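Local coordinates for putative sugar binding protein (Geobacillus stearothermophilus, PDB 6GT9) that binds galactose in the cleft of a two-domain periplasmic-binding-protein fold and probably serves as the sugar receptor of a three-component sensing system, at residues E100-P103 with V104-I108; M272-K275 with A276-M280. All blocks are in the same frame, centred on the assembly; numbering follows the deposited sequence.

Interactions 1 and 2 are both i to i+4 contacts within single helices, 98-110 and 269-284; their centres lie about 20 Å apart and their nearest atoms about 9 Å apart, so they do not touch. Both helices pack on the parallel sheet that contains strand 115-118, and each mixes a buried side with a more open one. In interaction 1, Phe-101 and Ile-105 give an apolar inner side, while Pro-103 is exposed and Asn-106 faces the loop at 124-126. In interaction 2 the inner side is made of Met-272, Ala-276 and Val-277, and the more open side carries a tyrosine beside a lysine. Interaction 2 lies nearer the sugar: the side chain of Met-272 is about 6 Å from the bound galactose, that of Phe-101 about 11 Å.

Interaction 1: E100-P103 with V104-I108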
loop_
_atom_site.group_PDB
_atom_site.type_symbol
_atom_site.label_atom_id
_atom_site.label_comp_id
_atom_site.label_asym_id
_atom_site.label_seq_id
_atom_site.Cartn_x
_atom_site.Cartn_y
_atom_site.Cartn_z
ATOM N N GLU A 100 10.870 13.985 2.084
ATOM C CA GLU A 100 11.682 13.884 0.926
ATOM C C GLU A 100 10.984 14.019 -0.415
ATOM O O GLU A 100 11.579 14.542 -1.335
ATOM C CB GLU A 100 12.444 12.565 0.934
ATOM C CG GLU A 100 13.482 12.479 2.031
ATOM C CD GLU A 100 13.073 11.574 3.156
ATOM O OE1 GLU A 100 11.893 11.422 3.426
ATOM O OE2 GLU A 100 13.963 10.998 3.753
ATOM N N PHE A 101 9.727 13.579 -0.503
ATOM C CA PHE A 101 9.040 13.521 -1.790
ATOM C C PHE A 101 8.328 14.809 -2.177
ATOM O O PHE A 101 8.178 15.067 -3.377
ATOM C CB PHE A 101 8.043 12.357 -1.814
ATOM C CG PHE A 101 8.683 11.037 -2.130
ATOM C CD1 PHE A 101 9.483 10.408 -1.194
ATOM C CD2 PHE A 101 8.505 10.439 -3.374
ATOM C CE1 PHE A 101 10.101 9.189 -1.489
ATOM C CE2 PHE A 101 9.117 9.227 -3.675
ATOM C CZ PHE A 101 9.922 8.606 -2.730
ATOM N N VAL A 102 7.884 15.632 -1.222
ATOM C CA VAL A 102 7.216 16.888 -1.584
ATOM C C VAL A 102 8.147 17.822 -2.366
ATOM O O VAL A 102 7.779 18.241 -3.470
ATOM C CB VAL A 102 6.605 17.555 -0.350
ATOM C CG1 VAL A 102 6.200 18.986 -0.687
ATOM C CG2 VAL A 102 5.401 16.771 0.164
ATOM N N PRO A 103 9.334 18.176 -1.863
ATOM C CA PRO A 103 10.215 19.033 -2.675
ATOM C C PRO A 103 10.576 18.447 -4.032
ATOM O O PRO A 103 10.719 19.209 -4.995
ATOM C CB PRO A 103 11.456 19.211 -1.784
ATOM C CG PRO A 103 11.367 18.130 -0.762
ATOM C CD PRO A 103 9.912 17.923 -0.532
ATOM N N VAL A 104 10.720 17.125 -4.151
ATOM C CA VAL A 104 11.085 16.542 -5.442
ATOM C C VAL A 104 9.893 16.547 -6.394
ATOM O O VAL A 104 10.041 16.833 -7.587
ATOM C CB VAL A 104 11.653 15.125 -5.257
ATOM C CG1 VAL A 104 11.943 14.483 -6.610
ATOM C CG2 VAL A 104 12.913 15.168 -4.415
ATOM N N ILE A 105 8.700 16.205 -5.899
ATOM C CA ILE A 105 7.510 16.342 -6.735
ATOM C C ILE A 105 7.364 17.782 -7.209
ATOM O O ILE A 105 7.093 18.036 -8.387
ATOM C CB ILE A 105 6.254 15.854 -5.988
ATOM C CG1 ILE A 105 6.267 14.325 -5.878
ATOM C CG2 ILE A 105 5.015 16.316 -6.715
ATOM C CD1 ILE A 105 5.292 13.750 -4.826
ATOM N N ASN A 106 7.593 18.744 -6.310
ATOM C CA ASN A 106 7.451 20.153 -6.671
ATOM C C ASN A 106 8.476 20.578 -7.720
ATOM O O ASN A 106 8.140 21.300 -8.666
ATOM C CB ASN A 106 7.566 21.022 -5.420
ATOM C CG ASN A 106 6.306 20.997 -4.582
ATOM O OD1 ASN A 106 5.353 20.295 -4.904
ATOM N ND2 ASN A 106 6.297 21.759 -3.499
ATOM N N GLU A 107 9.730 20.146 -7.573
ATOM C CA GLU A 107 10.745 20.542 -8.543
ATOM C C GLU A 107 10.484 19.911 -9.908
ATOM O O GLU A 107 10.734 20.545 -10.942
ATOM C CB GLU A 107 12.142 20.182 -8.019
ATOM C CG GLU A 107 12.752 18.938 -8.589
ATOM C CD GLU A 107 14.028 18.510 -7.863
ATOM O OE1 GLU A 107 13.980 18.234 -6.687
ATOM O OE2 GLU A 107 15.074 18.427 -8.465
ATOM N N ILE A 108 9.965 18.682 -9.933
ATOM C CA ILE A 108 9.599 18.049 -11.199
ATOM C C ILE A 108 8.463 18.817 -11.855
ATOM O O ILE A 108 8.506 19.127 -13.053
ATOM C CB ILE A 108 9.223 16.573 -10.970
ATOM C CG1 ILE A 108 10.462 15.758 -10.608
ATOM C CG2 ILE A 108 8.511 16.003 -12.198
ATOM C CD1 ILE A 108 10.154 14.350 -10.161
#
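Ile-105 has CG1 anti to its own carbonyl carbon (chi1 -73°), which sends the longer branch back along the helix toward Phe-101, and an extended chi2 of 164° carries CD1 on to 4.3 Å from Phe-101 CB. The same branch runs close to the Phe-101 carbonyl oxygen, with CG1 3.2 Å from Phe-101 O. That oxygen accepts the Ile-105 N-H at 2.8 Å, in a nearly straight bond of 169°. Asn-106 turns back in a similar way and lies alongside Val-102, both side chains pointing the same way. Its ND2 approaches Val-102 CG1 at 4.0 Å, a van der Waals contact, while its backbone N donates to Val-102 O at 2.9 Å. The amide finds its polar partner beyond the helix, where OD1 accepts from the backbone N of Arg-126; asparagine suits the place, its short chain lying along the turn while OD1 provides the acceptor.

Pro-103 has no N-H to give to the turn before, and the helix is kinked there. Its carbonyl remains useful and takes the N-H of Glu-107 at 2.9 Å. Val-104 sets CG2 3.4 Å from Glu-100 O, packing a methyl against the preceding turn.

Helix 98-110 is the crossover of the beta-alpha-beta unit formed with strands 90-93 and 115-118. Phe-101 meets His-76 edge-to-face and rests on Leu-77 and Leu-80 of helix 73-85, a place for a large apolar ring, while Val-104 touches Lys-81 of that helix. Ile-105 and Ile-108 reach Val-115, so their branched side chains seat the helix on strand 115-118.

Interaction 2: M272-K275 with A276-M280; sequences MGYK and AVKMM
Lys-278 curls back over the preceding turn to run beside Tyr-274, and the two side chains point the same way. Its CB lies 3.7 Å from Tyr-274 O. The next carbon, CG, stands anti to the lysine's carbonyl carbon (chi1 -58°), which brings it to 3.2 Å from that same oxygen and to 3.9 Å from Tyr-274 CE2, approaching the ring obliquely. Bends at chi2, chi3 and chi4 then fold the rest of the chain, CD and CE included, and return the ammonium to the tyrosine. NZ ends 4.0 Å from CE2 and donates a weak hydrogen bond to Tyr-274 OH at 3.5 Å. The backbone N of Lys-278 donates to Tyr-274 O as well, at 3.1 Å and 167°, so the tyrosine is met at both its carbonyl and its hydroxyl.

The Tyr-274 ring, its CG anti to the backbone N, touches Ala-55 of helix 43-59; its hydroxyl has a stronger partner in Glu-58 OE1. A phenylalanine in its place would probably leave Glu-58 without this hydrogen bond and Lys-278 NZ without its weak acceptor.

Where the helix lies close to the sheet and to helix 43-59, short side chains suit it: Ala-276, whose CB is 3.1 Å from Met-272 O, fits against Ile-92 and Ile-118, and Val-277 packs on Ala-52 and Ala-55. Met-272 touches the pocket residues Tyr-44 and Asp-119, just behind the sugar site.

A hydroxyl paired with the Glu-58 carboxylate would probably be a better acceptor for the ammonium, though the bond stays weak. The contact thus combines i to i+4 backbone bonds with the lysine methylene at the ring, and the Tyr-274 hydroxyl, through Glu-58, links helix 269-284 to helix 43-59.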
loop_
_atom_site.group_PDB
_atom_site.type_symbol
_atom_site.label_atom_id
_atom_site.label_comp_id
_atom_site.label_asym_id
_atom_site.label_seq_id
_atom_site.Cartn_x
_atom_site.Cartn_y
_atom_site.Cartn_z
ATOM N N MET A 272 -6.198 1.575 -9.557
ATOM C CA MET A 272 -5.449 2.821 -9.416
ATOM C C MET A 272 -4.405 2.972 -10.522
ATOM O O MET A 272 -4.165 4.090 -10.998
ATOM C CB MET A 272 -4.821 2.965 -8.016
ATOM C CG MET A 272 -4.192 1.772 -7.357
ATOM S SD MET A 272 -3.696 2.142 -5.628
ATOM C CE MET A 272 -4.950 1.304 -4.647
ATOM N N GLY A 273 -3.809 1.868 -10.980
ATOM C CA GLY A 273 -2.882 1.967 -12.099
ATOM C C GLY A 273 -3.578 2.359 -13.390
ATOM O O GLY A 273 -3.093 3.222 -14.131
ATOM N N TYR A 274 -4.731 1.740 -13.668
ATOM C CA TYR A 274 -5.528 2.083 -14.846
ATOM C C TYR A 274 -5.997 3.534 -14.792
ATOM O O TYR A 274 -5.853 4.288 -15.764
ATOM C CB TYR A 274 -6.723 1.128 -14.946
ATOM C CG TYR A 274 -7.546 1.257 -16.212
ATOM C CD1 TYR A 274 -7.211 0.532 -17.349
ATOM C CD2 TYR A 274 -8.667 2.097 -16.266
ATOM C CE1 TYR A 274 -7.957 0.633 -18.503
ATOM C CE2 TYR A 274 -9.416 2.210 -17.427
ATOM C CZ TYR A 274 -9.049 1.478 -18.539
ATOM O OH TYR A 274 -9.771 1.561 -19.694
ATOM N N LYS A 275 -6.568 3.944 -13.660
ATOM C CA LYS A 275 -7.087 5.305 -13.561
ATOM C C LYS A 275 -5.972 6.339 -13.526
ATOM O O LYS A 275 -6.152 7.444 -14.038
ATOM C CB LYS A 275 -7.978 5.442 -12.325
ATOM C CG LYS A 275 -9.351 4.835 -12.512
ATOM C CD LYS A 275 -10.260 5.158 -11.336
ATOM C CE LYS A 275 -11.709 4.793 -11.658
ATOM N NZ LYS A 275 -12.630 5.356 -10.645
ATOM N N ALA A 276 -4.819 6.016 -12.933
ATOM C CA ALA A 276 -3.720 6.977 -12.926
ATOM C C ALA A 276 -3.245 7.292 -14.344
ATOM O O ALA A 276 -2.866 8.426 -14.638
ATOM C CB ALA A 276 -2.554 6.455 -12.093
ATOM N N VAL A 277 -3.212 6.289 -15.221
ATOM C CA VAL A 277 -2.762 6.521 -16.588
ATOM C C VAL A 277 -3.820 7.307 -17.358
ATOM O O VAL A 277 -3.497 8.229 -18.110
ATOM C CB VAL A 277 -2.430 5.188 -17.279
ATOM C CG1 VAL A 277 -2.170 5.413 -18.756
ATOM C CG2 VAL A 277 -1.208 4.501 -16.617
ATOM N N LYS A 278 -5.103 6.965 -17.169
ATOM C CA LYS A 278 -6.172 7.729 -17.810
ATOM C C LYS A 278 -6.173 9.178 -17.340
ATOM O O LYS A 278 -6.366 10.089 -18.150
ATOM C CB LYS A 278 -7.548 7.101 -17.535
ATOM C CG LYS A 278 -7.717 5.650 -17.992
ATOM C CD LYS A 278 -7.611 5.467 -19.501
ATOM C CE LYS A 278 -8.860 5.964 -20.242
ATOM N NZ LYS A 278 -9.967 4.967 -20.212
ATOM N N MET A 279 -5.998 9.412 -16.030
ATOM C CA MET A 279 -5.923 10.787 -15.531
ATOM C C MET A 279 -4.751 11.527 -16.155
ATOM O O MET A 279 -4.885 12.683 -16.558
ATOM C CB MET A 279 -5.781 10.825 -14.004
ATOM C CG MET A 279 -6.853 10.138 -13.152
ATOM S SD MET A 279 -8.364 11.077 -12.970
ATOM C CE MET A 279 -9.116 10.837 -14.588
ATOM N N MET A 280 -3.579 10.880 -16.215
ATOM C CA MET A 280 -2.405 11.527 -16.785
ATOM C C MET A 280 -2.664 11.993 -18.219
ATOM O O MET A 280 -2.262 13.097 -18.602
ATOM C CB MET A 280 -1.207 10.574 -16.731
ATOM C CG MET A 280 0.088 11.229 -17.213
ATOM S SD MET A 280 0.593 12.647 -16.215
ATOM C CE MET A 280 1.290 11.829 -14.777
#